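Local coordinates for beta-1,4-galactanase (PDB 1HJS), which hydrolyses beta-1,4-galactosidic linkages in type I arabinogalactans, as a family 53 glycoside hydrolase of clan GH-A, at residues A[203-209]-A[237-242]; A[4-10]-A[41-47]; A[18-22]-A[299-303]; A[66-70]-A[122-126]. One frame throughout, in Å; residues are numbered along the deposited sequence.

Contact 1 (A[203-209]-A[237-242]); sequences LSDFDMM and WNKEIA
Lys239 turns toward Leu203 and Phe206 through a bend at chi2 (-62°), after which CG to NZ runs out straight. This carries the ammonium group between two backbone carbonyls. Lys239 NZ donates to Leu203 O at 2.7 Å, from above the carbonyl plane. The same Lys239 NZ donates to Phe206 O at 2.7 Å, there nearly in line with the C=O bond. A water that donates to Asp207 OD1 is a weak third partner of NZ, while Asp207 OD2 accepts from Ile175 N. On the way, Lys239 CG passes the Phe206 ring at CE2, the two side chains at about a right angle.

Met209 is extended beyond CG, and its methyl CE reaches Trp237 CE3 at 3.7 Å. SD lies obliquely to the same indole, a Met-aromatic contact. Leu203 CD2 meets Trp237 CD1, 3.9 Å away.

Beyond the lysine the backbones pair as parallel strands of the barrel. Glu240 N donates to Asp207 O, Met209 N to Glu240 O at 2.9 Å, and Ala242 N to Met209 O. The carboxylate of Glu240 has its salt bridge with Lys174.

The lysine thus satisfies carbonyls of the 3-10 turn and the loop that lead into strand 208-212. The two carbonyl dipoles probably help to stabilise its positive charge.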
loop_
_atom_site.group_PDB
_atom_site.type_symbol
_atom_site.label_atom_id
_atom_site.label_comp_id
_atom_site.label_asym_id
_atom_site.label_seq_id
_atom_site.Cartn_x
_atom_site.Cartn_y
_atom_site.Cartn_z
ATOM N N LEU A 203 9.508 11.503 -15.493
ATOM C CA LEU A 203 8.742 11.980 -14.351
ATOM C C LEU A 203 7.262 12.024 -14.699
ATOM O O LEU A 203 6.409 11.791 -13.845
ATOM C CB LEU A 203 9.198 13.380 -13.930
ATOM C CG LEU A 203 10.134 13.477 -12.724
ATOM C CD1 LEU A 203 10.335 14.937 -12.369
ATOM C CD2 LEU A 203 9.544 12.725 -11.536
ATOM N N SER A 204 6.965 12.324 -15.960
ATOM C CA SER A 204 5.586 12.404 -16.423
ATOM C C SER A 204 4.904 11.042 -16.527
ATOM O O SER A 204 3.690 10.974 -16.717
ATOM C CB SER A 204 5.525 13.104 -17.782
ATOM O OG SER A 204 6.187 12.348 -18.780
ATOM N N ASP A 205 5.674 9.961 -16.404
ATOM C CA ASP A 205 5.098 8.623 -16.505
ATOM C C ASP A 205 4.328 8.185 -15.261
ATOM O O ASP A 205 3.527 7.261 -15.328
ATOM C CB ASP A 205 6.172 7.578 -16.830
ATOM C CG ASP A 205 6.682 7.677 -18.265
ATOM O OD1 ASP A 205 5.887 8.017 -19.169
ATOM O OD2 ASP A 205 7.878 7.393 -18.494
ATOM N N PHE A 206 4.582 8.822 -14.123
ATOM C CA PHE A 206 3.847 8.469 -12.913
ATOM C C PHE A 206 3.385 9.717 -12.177
ATOM O O PHE A 206 3.867 10.821 -12.444
ATOM C CB PHE A 206 4.662 7.535 -11.998
ATOM C CG PHE A 206 5.890 8.155 -11.405
ATOM C CD1 PHE A 206 7.002 8.428 -12.193
ATOM C CD2 PHE A 206 5.947 8.438 -10.042
ATOM C CE1 PHE A 206 8.155 8.971 -11.634
ATOM C CE2 PHE A 206 7.094 8.982 -9.470
ATOM C CZ PHE A 206 8.203 9.249 -10.267
ATOM N N ASP A 207 2.452 9.542 -11.246
ATOM C CA ASP A 207 1.867 10.675 -10.541
ATOM C C ASP A 207 2.080 10.748 -9.037
ATOM O O ASP A 207 2.003 11.830 -8.449
ATOM C CB ASP A 207 0.364 10.679 -10.817
ATOM C CG ASP A 207 0.047 10.448 -12.280
ATOM O OD1 ASP A 207 0.403 11.318 -13.095
ATOM O OD2 ASP A 207 -0.547 9.398 -12.618
ATOM N N MET A 208 2.347 9.610 -8.416
ATOM C CA MET A 208 2.496 9.582 -6.971
ATOM C C MET A 208 3.684 8.785 -6.467
ATOM O O MET A 208 4.154 7.853 -7.117
ATOM C CB MET A 208 1.241 8.979 -6.338
ATOM C CG MET A 208 -0.072 9.551 -6.798
ATOM S SD MET A 208 -1.440 8.653 -5.997
ATOM C CE MET A 208 -1.517 9.510 -4.422
ATOM N N MET A 209 4.149 9.167 -5.282
ATOM C CA MET A 209 5.238 8.478 -4.612
ATOM C C MET A 209 4.656 8.007 -3.293
ATOM O O MET A 209 4.219 8.821 -2.472
ATOM C CB MET A 209 6.412 9.419 -4.344
ATOM C CG MET A 209 7.094 9.915 -5.601
ATOM S SD MET A 209 8.546 10.908 -5.230
ATOM C CE MET A 209 9.387 10.817 -6.810
ATOM N N TRP A 237 10.869 16.322 -6.546
ATOM C CA TRP A 237 10.091 15.833 -7.681
ATOM C C TRP A 237 8.648 16.338 -7.805
ATOM O O TRP A 237 7.988 16.088 -8.810
ATOM C CB TRP A 237 10.126 14.305 -7.680
ATOM C CG TRP A 237 11.520 13.773 -7.826
ATOM C CD1 TRP A 237 12.297 13.812 -8.948
ATOM C CD2 TRP A 237 12.325 13.183 -6.799
ATOM N NE1 TRP A 237 13.538 13.286 -8.683
ATOM C CE2 TRP A 237 13.582 12.893 -7.372
ATOM C CE3 TRP A 237 12.106 12.872 -5.452
ATOM C CZ2 TRP A 237 14.621 12.307 -6.640
ATOM C CZ3 TRP A 237 13.139 12.289 -4.725
ATOM C CH2 TRP A 237 14.381 12.013 -5.323
ATOM N N ASN A 238 8.161 17.032 -6.781
ATOM C CA ASN A 238 6.819 17.617 -6.787
ATOM C C ASN A 238 5.683 16.658 -7.170
ATOM O O ASN A 238 4.752 17.045 -7.877
ATOM C CB ASN A 238 6.803 18.823 -7.732
ATOM C CG ASN A 238 5.519 19.635 -7.636
ATOM O OD1 ASN A 238 4.957 20.042 -8.652
ATOM N ND2 ASN A 238 5.059 19.887 -6.417
ATOM N N LYS A 239 5.738 15.418 -6.689
ATOM C CA LYS A 239 4.686 14.441 -6.983
ATOM C C LYS A 239 3.757 14.353 -5.780
ATOM O O LYS A 239 4.126 14.773 -4.685
ATOM C CB LYS A 239 5.294 13.054 -7.236
ATOM C CG LYS A 239 6.071 12.936 -8.537
ATOM C CD LYS A 239 5.161 13.193 -9.728
ATOM C CE LYS A 239 5.904 13.046 -11.041
ATOM N NZ LYS A 239 4.992 13.309 -12.198
ATOM N N GLU A 240 2.549 13.828 -5.968
ATOM C CA GLU A 240 1.649 13.686 -4.831
ATOM C C GLU A 240 2.287 12.618 -3.956
ATOM O O GLU A 240 2.886 11.673 -4.462
ATOM C CB GLU A 240 0.252 13.251 -5.273
ATOM C CG GLU A 240 -0.494 14.315 -6.062
ATOM C CD GLU A 240 -1.998 14.103 -6.046
ATOM O OE1 GLU A 240 -2.437 12.959 -6.275
ATOM O OE2 GLU A 240 -2.738 15.082 -5.805
ATOM N N ILE A 241 2.159 12.771 -2.644
ATOM C CA ILE A 241 2.782 11.844 -1.711
ATOM C C ILE A 241 1.807 11.187 -0.741
ATOM O O ILE A 241 0.833 11.802 -0.307
ATOM C CB ILE A 241 3.874 12.584 -0.916
ATOM C CG1 ILE A 241 5.014 12.961 -1.867
ATOM C CG2 ILE A 241 4.357 11.742 0.255
ATOM C CD1 ILE A 241 5.953 13.993 -1.303
ATOM N N ALA A 242 2.079 9.932 -0.401
ATOM C CA ALA A 242 1.223 9.213 0.532
ATOM C C ALA A 242 1.947 8.122 1.303
ATOM O O ALA A 242 2.887 7.496 0.803
ATOM C CB ALA A 242 0.037 8.600 -0.213
HETATM O O HOH W 1 1.669 13.677 -12.533
#

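Contact 2 (A[4-10]-A[41-47]); sequences YRGVDWS and VNTVRQR. With SO4 (sulfate ion), chain H.
Asp8 and Arg45 lie side by side on the same face of two neighbouring parallel strands, 4-8 and 43-48. Both have CG anti to the backbone N, and Arg45 stays extended to NE (chi3 -176°). Arg45 NH1 meets Asp8 OD2 at 2.8 Å in a salt bridge. The planes of the two groups stand 70° apart, and the hydrogen bond is bent and weak. Asp8 OD1 accepts from Ser10 N, an Asx turn, and also from Ser10 OG. Ser10 OG in turn accepts from Arg47 N at 2.9 Å, and Ser10 CB lies over one face of the Arg47 guanidinium. Arg47 has its main salt bridge with Glu297; its link to Asp8 OD1 is long. An alanine in place of Asp8 would probably leave Arg45 NH1 without this carboxylate and Ser10 N and OG without their acceptor.

Trp9 NE1 donates to Gln46 OE1 at 3.0 Å, close to the ring plane, while Gln46 NE2 is hydrogen-bonded to Asn62. Val44 CB sits over the five-membered ring of Trp9, 3.8 Å from its centroid. Asn42 OD1 takes Arg5 N at 2.9 Å and Thr43 OG1 from opposite faces of its plane. Arg5 NH2 binds a sulfate, probably from the crystallisation liquor.

Arg45 also bridges to Glu245, the likely nucleophile, and to Asp79. Trp9 and Val44 pack on helix 59-71, Val7 and Val41 on helix 32-38, and strand 290-296 pairs with the other edge of strand 4-8.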
loop_
_atom_site.group_PDB
_atom_site.type_symbol
_atom_site.label_atom_id
_atom_site.label_comp_id
_atom_site.label_asym_id
_atom_site.label_seq_id
_atom_site.Cartn_x
_atom_site.Cartn_y
_atom_site.Cartn_z
ATOM N N TYR A 4 -7.026 10.971 0.500
ATOM C CA TYR A 4 -7.251 9.542 0.675
ATOM C C TYR A 4 -7.100 9.127 2.127
ATOM O O TYR A 4 -6.021 9.248 2.704
ATOM C CB TYR A 4 -6.257 8.748 -0.173
ATOM C CG TYR A 4 -6.242 9.155 -1.630
ATOM C CD1 TYR A 4 -7.232 8.715 -2.514
ATOM C CD2 TYR A 4 -5.264 10.021 -2.115
ATOM C CE1 TYR A 4 -7.246 9.136 -3.845
ATOM C CE2 TYR A 4 -5.271 10.449 -3.440
ATOM C CZ TYR A 4 -6.266 10.006 -4.298
ATOM O OH TYR A 4 -6.286 10.454 -5.593
ATOM N N ARG A 5 -8.194 8.659 2.714
ATOM C CA ARG A 5 -8.190 8.178 4.091
ATOM C C ARG A 5 -8.502 6.703 3.912
ATOM O O ARG A 5 -9.659 6.333 3.722
ATOM C CB ARG A 5 -9.300 8.847 4.910
ATOM C CG ARG A 5 -9.191 10.363 5.020
ATOM C CD ARG A 5 -10.270 10.909 5.953
ATOM N NE ARG A 5 -11.606 10.515 5.511
ATOM C CZ ARG A 5 -12.284 11.124 4.542
ATOM N NH1 ARG A 5 -11.758 12.168 3.916
ATOM N NH2 ARG A 5 -13.479 10.676 4.186
ATOM N N GLY A 6 -7.486 5.851 3.948
ATOM C CA GLY A 6 -7.779 4.449 3.735
ATOM C C GLY A 6 -7.102 3.380 4.557
ATOM O O GLY A 6 -6.347 3.646 5.495
ATOM N N VAL A 7 -7.418 2.145 4.190
ATOM C CA VAL A 7 -6.855 0.970 4.823
ATOM C C VAL A 7 -6.680 -0.059 3.723
ATOM O O VAL A 7 -7.343 0.009 2.679
ATOM C CB VAL A 7 -7.806 0.361 5.897
ATOM C CG1 VAL A 7 -8.169 1.405 6.935
ATOM C CG2 VAL A 7 -9.067 -0.207 5.229
ATOM N N ASP A 8 -5.766 -0.992 3.940
ATOM C CA ASP A 8 -5.567 -2.075 2.999
ATOM C C ASP A 8 -6.432 -3.179 3.621
ATOM O O ASP A 8 -6.176 -3.606 4.747
ATOM C CB ASP A 8 -4.098 -2.497 2.968
ATOM C CG ASP A 8 -3.825 -3.576 1.939
ATOM O OD1 ASP A 8 -4.540 -4.598 1.939
ATOM O OD2 ASP A 8 -2.883 -3.410 1.136
ATOM N N TRP A 9 -7.464 -3.621 2.905
ATOM C CA TRP A 9 -8.362 -4.640 3.442
ATOM C C TRP A 9 -8.309 -5.943 2.648
ATOM O O TRP A 9 -9.242 -6.747 2.693
ATOM C CB TRP A 9 -9.794 -4.089 3.459
ATOM C CG TRP A 9 -10.482 -4.089 2.113
ATOM C CD1 TRP A 9 -9.913 -3.831 0.893
ATOM C CD2 TRP A 9 -11.867 -4.355 1.860
ATOM N NE1 TRP A 9 -10.861 -3.925 -0.101
ATOM C CE2 TRP A 9 -12.068 -4.243 0.464
ATOM C CE3 TRP A 9 -12.962 -4.677 2.679
ATOM C CZ2 TRP A 9 -13.322 -4.443 -0.132
ATOM C CZ3 TRP A 9 -14.211 -4.876 2.083
ATOM C CH2 TRP A 9 -14.375 -4.758 0.691
ATOM N N SER A 10 -7.202 -6.156 1.946
ATOM C CA SER A 10 -7.014 -7.337 1.103
ATOM C C SER A 10 -7.485 -8.676 1.662
ATOM O O SER A 10 -8.108 -9.461 0.950
ATOM C CB SER A 10 -5.541 -7.463 0.701
ATOM O OG SER A 10 -5.070 -6.272 0.091
ATOM N N VAL A 41 -13.390 5.969 6.330
ATOM C CA VAL A 41 -12.539 5.469 5.257
ATOM C C VAL A 41 -13.186 5.792 3.909
ATOM O O VAL A 41 -14.394 5.610 3.742
ATOM C CB VAL A 41 -12.341 3.943 5.373
ATOM C CG1 VAL A 41 -11.530 3.423 4.185
ATOM C CG2 VAL A 41 -11.621 3.610 6.683
ATOM N N ASN A 42 -12.397 6.284 2.954
ATOM C CA ASN A 42 -12.948 6.600 1.637
ATOM C C ASN A 42 -12.226 5.861 0.514
ATOM O O ASN A 42 -12.608 5.954 -0.652
ATOM C CB ASN A 42 -12.929 8.115 1.374
ATOM C CG ASN A 42 -11.524 8.680 1.179
ATOM O OD1 ASN A 42 -10.528 7.954 1.172
ATOM N ND2 ASN A 42 -11.446 9.992 1.008
ATOM N N THR A 43 -11.202 5.094 0.875
ATOM C CA THR A 43 -10.430 4.350 -0.112
ATOM C C THR A 43 -9.857 3.078 0.493
ATOM O O THR A 43 -9.384 3.081 1.629
ATOM C CB THR A 43 -9.236 5.185 -0.638
ATOM O OG1 THR A 43 -9.681 6.503 -0.986
ATOM C CG2 THR A 43 -8.618 4.515 -1.869
ATOM N N VAL A 44 -9.906 1.989 -0.265
ATOM C CA VAL A 44 -9.341 0.740 0.207
ATOM C C VAL A 44 -8.235 0.301 -0.740
ATOM O O VAL A 44 -8.351 0.424 -1.964
ATOM C CB VAL A 44 -10.397 -0.394 0.329
ATOM C CG1 VAL A 44 -11.352 -0.084 1.473
ATOM C CG2 VAL A 44 -11.152 -0.563 -0.988
ATOM N N ARG A 45 -7.153 -0.190 -0.151
ATOM C CA ARG A 45 -5.995 -0.667 -0.891
ATOM C C ARG A 45 -6.096 -2.189 -0.977
ATOM O O ARG A 45 -6.518 -2.844 -0.017
ATOM C CB ARG A 45 -4.729 -0.250 -0.139
ATOM C CG ARG A 45 -3.397 -0.615 -0.791
ATOM C CD ARG A 45 -2.297 -0.053 0.100
ATOM N NE ARG A 45 -0.930 -0.220 -0.386
ATOM C CZ ARG A 45 -0.085 -1.143 0.068
ATOM N NH1 ARG A 45 -0.471 -2.002 1.006
ATOM N NH2 ARG A 45 1.174 -1.153 -0.358
ATOM N N GLN A 46 -5.708 -2.748 -2.120
ATOM C CA GLN A 46 -5.777 -4.191 -2.334
ATOM C C GLN A 46 -4.540 -4.707 -3.072
ATOM O O GLN A 46 -4.150 -4.158 -4.107
ATOM C CB GLN A 46 -7.031 -4.532 -3.151
ATOM C CG GLN A 46 -8.322 -4.013 -2.536
ATOM C CD GLN A 46 -9.548 -4.311 -3.383
ATOM O OE1 GLN A 46 -10.651 -3.879 -3.057
ATOM N NE2 GLN A 46 -9.358 -5.052 -4.473
ATOM N N ARG A 47 -3.922 -5.757 -2.542
ATOM C CA ARG A 47 -2.746 -6.323 -3.189
ATOM C C ARG A 47 -3.177 -7.292 -4.278
ATOM O O ARG A 47 -4.091 -8.096 -4.087
ATOM C CB ARG A 47 -1.848 -7.047 -2.174
ATOM C CG ARG A 47 -2.561 -8.059 -1.287
ATOM C CD ARG A 47 -1.573 -8.797 -0.380
ATOM N NE ARG A 47 -2.255 -9.563 0.663
ATOM C CZ ARG A 47 -2.706 -9.044 1.803
ATOM N NH1 ARG A 47 -2.539 -7.754 2.064
ATOM N NH2 ARG A 47 -3.353 -9.811 2.673
HETATM S S SO4 H . -14.444 12.500 1.074
HETATM O O1 SO4 H . -15.289 13.883 1.137
HETATM O O2 SO4 H . -13.063 12.917 0.946
HETATM O O3 SO4 H . -14.671 11.794 2.144
HETATM O O4 SO4 H . -14.879 11.909 -0.163
HETATM O O HOH W 2 -1.256 -5.466 0.781
#

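Contact 3 (A[18-22]-A[299-303]); sequences AGVSY and AWIHN
Tyr22 and Ala299 join two loops of the beta/alpha barrel: the one between helices 12-17 and 32-38, and the one after strand 290-296. The loops meet mainly through side chains, with one backbone carbonyl as acceptor.

Tyr22 can be followed outward. CB leads to a CG placed anti to the carbonyl carbon, chi1 -68°, and the ring extends from there toward Ala299. One ring face carries Val20 CG1, a neighbour from the same segment. Further out, Tyr22 CE1 touches Ala299 CB at 3.5 Å. Tyr22 CZ lies 3.8 Å from Ala299 CB. At the tip, Tyr22 OH donates to Ala299 O at 2.6 Å. The carbonyl oxygen lies near the plane of the ring, at its edge, while the hydroxyl stands above the plane of the carbonyl. Ring packing and a polar bond thus act on one residue. A phenylalanine in its place would probably keep the methyl contact but leave Ala299 O without this donor.

Phe316 meets the Tyr22 ring edge-to-face, and Leu32 and Ile35 of helix 32-38 also pack on it.

Gly19 closes helix 12-17 in a Schellman motif, with positive phi, just ahead of Val20. The ends of Val20 and Ile301 meet head-on, Val20 CG1 to Ile301 CD1 at 3.8 Å. Val20 and His302 instead run alongside in opposing directions. The imidazole ND1 of His302 is hydrogen-bonded to Glu15 of helix 12-17. Val20 CG2 lies 3.4 Å from His302 CE1.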
loop_
_atom_site.group_PDB
_atom_site.type_symbol
_atom_site.label_atom_id
_atom_site.label_comp_id
_atom_site.label_asym_id
_atom_site.label_seq_id
_atom_site.Cartn_x
_atom_site.Cartn_y
_atom_site.Cartn_z
ATOM N N ALA A 18 -12.812 -17.743 6.683
ATOM C CA ALA A 18 -12.275 -18.398 7.869
ATOM C C ALA A 18 -13.270 -18.304 9.022
ATOM O O ALA A 18 -12.972 -18.714 10.145
ATOM C CB ALA A 18 -10.949 -17.770 8.273
ATOM N N GLY A 19 -14.444 -17.743 8.743
ATOM C CA GLY A 19 -15.475 -17.640 9.762
ATOM C C GLY A 19 -15.594 -16.313 10.491
ATOM O O GLY A 19 -16.415 -16.174 11.399
ATOM N N VAL A 20 -14.791 -15.329 10.107
ATOM C CA VAL A 20 -14.854 -14.037 10.770
ATOM C C VAL A 20 -16.130 -13.276 10.433
ATOM O O VAL A 20 -16.495 -13.127 9.269
ATOM C CB VAL A 20 -13.653 -13.145 10.402
ATOM C CG1 VAL A 20 -13.797 -11.786 11.076
ATOM C CG2 VAL A 20 -12.362 -13.808 10.831
ATOM N N SER A 21 -16.806 -12.804 11.473
ATOM C CA SER A 21 -18.033 -12.035 11.314
ATOM C C SER A 21 -17.741 -10.641 11.837
ATOM O O SER A 21 -17.663 -10.434 13.047
ATOM C CB SER A 21 -19.165 -12.667 12.122
ATOM O OG SER A 21 -20.292 -11.812 12.144
ATOM N N TYR A 22 -17.575 -9.685 10.930
ATOM C CA TYR A 22 -17.261 -8.322 11.325
ATOM C C TYR A 22 -18.436 -7.551 11.896
ATOM O O TYR A 22 -19.572 -7.680 11.436
ATOM C CB TYR A 22 -16.651 -7.570 10.144
ATOM C CG TYR A 22 -15.281 -8.091 9.775
ATOM C CD1 TYR A 22 -14.196 -7.920 10.638
ATOM C CD2 TYR A 22 -15.070 -8.772 8.577
ATOM C CE1 TYR A 22 -12.930 -8.413 10.313
ATOM C CE2 TYR A 22 -13.810 -9.270 8.243
ATOM C CZ TYR A 22 -12.743 -9.085 9.116
ATOM O OH TYR A 22 -11.486 -9.554 8.779
ATOM N N ALA A 299 -8.163 -5.254 9.878
ATOM C CA ALA A 299 -9.109 -6.312 10.226
ATOM C C ALA A 299 -8.613 -7.749 10.097
ATOM O O ALA A 299 -9.412 -8.685 10.176
ATOM C CB ALA A 299 -10.392 -6.135 9.403
ATOM N N TRP A 300 -7.309 -7.934 9.914
ATOM C CA TRP A 300 -6.748 -9.276 9.764
ATOM C C TRP A 300 -6.475 -9.870 11.147
ATOM O O TRP A 300 -5.317 -10.076 11.541
ATOM C CB TRP A 300 -5.451 -9.203 8.954
ATOM C CG TRP A 300 -5.051 -10.495 8.320
ATOM C CD1 TRP A 300 -5.601 -11.731 8.538
ATOM C CD2 TRP A 300 -3.992 -10.689 7.375
ATOM N NE1 TRP A 300 -4.947 -12.676 7.789
ATOM C CE2 TRP A 300 -3.956 -12.064 7.066
ATOM C CE3 TRP A 300 -3.068 -9.830 6.762
ATOM C CZ2 TRP A 300 -3.030 -12.606 6.165
ATOM C CZ3 TRP A 300 -2.144 -10.370 5.867
ATOM C CH2 TRP A 300 -2.135 -11.747 5.580
ATOM N N ILE A 301 -7.548 -10.160 11.874
ATOM C CA ILE A 301 -7.432 -10.682 13.228
ATOM C C ILE A 301 -6.752 -12.041 13.398
ATOM O O ILE A 301 -6.278 -12.351 14.491
ATOM C CB ILE A 301 -8.814 -10.696 13.922
ATOM C CG1 ILE A 301 -9.772 -11.640 13.195
ATOM C CG2 ILE A 301 -9.382 -9.278 13.949
ATOM C CD1 ILE A 301 -11.146 -11.716 13.842
ATOM N N HIS A 302 -6.689 -12.849 12.342
ATOM C CA HIS A 302 -6.024 -14.144 12.445
ATOM C C HIS A 302 -4.526 -14.024 12.159
ATOM O O HIS A 302 -3.800 -15.018 12.125
ATOM C CB HIS A 302 -6.669 -15.171 11.507
ATOM C CG HIS A 302 -7.979 -15.696 12.009
ATOM N ND1 HIS A 302 -9.175 -15.466 11.362
ATOM C CD2 HIS A 302 -8.283 -16.419 13.114
ATOM C CE1 HIS A 302 -10.159 -16.023 12.046
ATOM N NE2 HIS A 302 -9.644 -16.609 13.114
ATOM N N ASN A 303 -4.077 -12.791 11.954
ATOM C CA ASN A 303 -2.666 -12.489 11.710
ATOM C C ASN A 303 -2.456 -11.162 12.433
ATOM O O ASN A 303 -1.935 -10.201 11.874
ATOM C CB ASN A 303 -2.402 -12.337 10.208
ATOM C CG ASN A 303 -0.948 -12.001 9.894
ATOM O OD1 ASN A 303 -0.026 -12.535 10.513
ATOM N ND2 ASN A 303 -0.739 -11.117 8.918
#

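Contact 4 (A[66-70]-A[122-126]); sequences AKRAK and NAGIQ
Ile125 and Ala66 provide the apolar part of this contact, between helix 59-71 and the loop that follows helix 102-122. Ile125 CD1 lies 3.8 Å from Ala66 CB. Ile125 CD1 is also 3.7 Å from Ala66 C, in the backbone of the helix. Ile125 CG2 meets Ala66 CB at 3.9 Å, so both branches of the isoleucine close on one small side chain. Ile125 CG1 stands anti to the carbonyl carbon (chi1 -57°) and the chain then turns at chi2 (-60°), which brings CD1 to Ala66. The aliphatic chain of Lys67 crosses Ile125 at about a right angle, and Lys67 CE comes 4.1 Å from Ala123 CB. Lys70 CD touches Ile125 CD1 on its way out.

The polar part belongs to Lys70. Its side chain is extended throughout, with CG anti to the backbone N (chi1 178°), and reaches across to the loop. Lys70 NZ donates to Gly124 O at 2.8 Å, tilted slightly from the carbonyl plane.

Water adds two links from the same ammonium group. One water accepts from Lys70 NZ at 2.8 Å and donates to Gln126 OE1. Another accepts from NZ and donates to Ala123 O at 2.8 Å.

Gly124, with positive phi, is the C-prime residue of the Schellman motif that ends helix 102-122. The contact therefore joins one outer helix of the TIM barrel to the capped end of another, just before the chain turns inward to strand 129-132.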
loop_
_atom_site.group_PDB
_atom_site.type_symbol
_atom_site.label_atom_id
_atom_site.label_comp_id
_atom_site.label_asym_id
_atom_site.label_seq_id
_atom_site.Cartn_x
_atom_site.Cartn_y
_atom_site.Cartn_z
ATOM N N ALA A 66 -13.427 -5.454 -4.974
ATOM C CA ALA A 66 -13.449 -4.084 -5.488
ATOM C C ALA A 66 -14.901 -3.678 -5.762
ATOM O O ALA A 66 -15.288 -2.536 -5.519
ATOM C CB ALA A 66 -12.624 -3.975 -6.763
ATOM N N LYS A 67 -15.697 -4.614 -6.278
ATOM C CA LYS A 67 -17.108 -4.342 -6.549
ATOM C C LYS A 67 -17.814 -4.024 -5.235
ATOM O O LYS A 67 -18.661 -3.141 -5.178
ATOM C CB LYS A 67 -17.774 -5.549 -7.218
ATOM C CG LYS A 67 -17.414 -5.741 -8.677
ATOM C CD LYS A 67 -17.989 -7.047 -9.181
ATOM C CE LYS A 67 -17.729 -7.236 -10.658
ATOM N NZ LYS A 67 -18.218 -8.568 -11.137
ATOM N N ARG A 68 -17.451 -4.744 -4.178
ATOM C CA ARG A 68 -18.057 -4.532 -2.868
ATOM C C ARG A 68 -17.662 -3.168 -2.325
ATOM O O ARG A 68 -18.483 -2.462 -1.737
ATOM C CB ARG A 68 -17.625 -5.633 -1.892
ATOM C CG ARG A 68 -18.344 -6.958 -2.112
ATOM C CD ARG A 68 -17.744 -8.071 -1.256
ATOM N NE ARG A 68 -17.726 -7.734 0.164
ATOM C CZ ARG A 68 -17.244 -8.530 1.112
ATOM N NH1 ARG A 68 -16.736 -9.720 0.797
ATOM N NH2 ARG A 68 -17.266 -8.137 2.379
ATOM N N ALA A 69 -16.400 -2.795 -2.532
ATOM C CA ALA A 69 -15.912 -1.503 -2.063
ATOM C C ALA A 69 -16.675 -0.399 -2.787
ATOM O O ALA A 69 -17.139 0.566 -2.169
ATOM C CB ALA A 69 -14.404 -1.372 -2.334
ATOM N N LYS A 70 -16.789 -0.549 -4.103
ATOM C CA LYS A 70 -17.503 0.413 -4.934
ATOM C C LYS A 70 -18.946 0.593 -4.445
ATOM O O LYS A 70 -19.448 1.716 -4.371
ATOM C CB LYS A 70 -17.499 -0.068 -6.392
ATOM C CG LYS A 70 -18.257 0.827 -7.365
ATOM C CD LYS A 70 -18.222 0.240 -8.770
ATOM C CE LYS A 70 -18.987 1.108 -9.759
ATOM N NZ LYS A 70 -19.043 0.474 -11.103
ATOM N N ASN A 122 -13.656 -3.430 -17.503
ATOM C CA ASN A 122 -14.804 -4.223 -17.936
ATOM C C ASN A 122 -15.700 -4.669 -16.792
ATOM O O ASN A 122 -16.866 -5.015 -17.005
ATOM C CB ASN A 122 -14.335 -5.441 -18.734
ATOM C CG ASN A 122 -13.692 -5.057 -20.051
ATOM O OD1 ASN A 122 -13.887 -3.946 -20.546
ATOM N ND2 ASN A 122 -12.936 -5.979 -20.635
ATOM N N ALA A 123 -15.153 -4.665 -15.582
ATOM C CA ALA A 123 -15.909 -5.050 -14.398
ATOM C C ALA A 123 -16.470 -3.803 -13.716
ATOM O O ALA A 123 -17.054 -3.887 -12.637
ATOM C CB ALA A 123 -15.017 -5.818 -13.432
ATOM N N GLY A 124 -16.287 -2.649 -14.355
ATOM C CA GLY A 124 -16.786 -1.402 -13.802
ATOM C C GLY A 124 -15.934 -0.850 -12.672
ATOM O O GLY A 124 -16.394 -0.023 -11.878
ATOM N N ILE A 125 -14.687 -1.303 -12.598
ATOM C CA ILE A 125 -13.780 -0.846 -11.552
ATOM C C ILE A 125 -12.694 0.077 -12.100
ATOM O O ILE A 125 -11.847 -0.348 -12.882
ATOM C CB ILE A 125 -13.086 -2.042 -10.848
ATOM C CG1 ILE A 125 -14.137 -2.998 -10.271
ATOM C CG2 ILE A 125 -12.153 -1.537 -9.751
ATOM C CD1 ILE A 125 -15.061 -2.363 -9.250
ATOM N N GLN A 126 -12.739 1.344 -11.701
ATOM C CA GLN A 126 -11.732 2.311 -12.113
ATOM C C GLN A 126 -10.986 2.740 -10.857
ATOM O O GLN A 126 -11.387 3.681 -10.174
ATOM C CB GLN A 126 -12.368 3.544 -12.768
ATOM C CG GLN A 126 -13.031 3.294 -14.115
ATOM C CD GLN A 126 -14.439 2.740 -13.981
ATOM O OE1 GLN A 126 -15.201 3.161 -13.108
ATOM N NE2 GLN A 126 -14.797 1.807 -14.858
HETATM O O HOH W 3 -17.821 2.616 -12.427
HETATM O O HOH W 4 -19.053 -2.492 -11.332
#

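In the fold
Contacts 1 and 2 lie on the same closed eight-stranded parallel barrel, with centres about 19 Å apart. They touch where Met208 CE meets Tyr4 CE2 at 4.0 Å. Contact 2 is the one nearest the catalytic residues: the Arg45 side chain is about 3 Å from that of Glu245, the likely nucleophile, and about 6 Å from that of Glu135, the likely proton donor. Contact 4 backs onto contact 2 from the helix layer, with Val44 CG2 3.6 Å from Ala69 CB. Contact 3 reaches contact 2 through Trp300 CZ3, 3.5 Å from Arg47 NH2. Contacts 1 and 3 lie on opposite sides of the chain's centre, their centres about 35 Å apart.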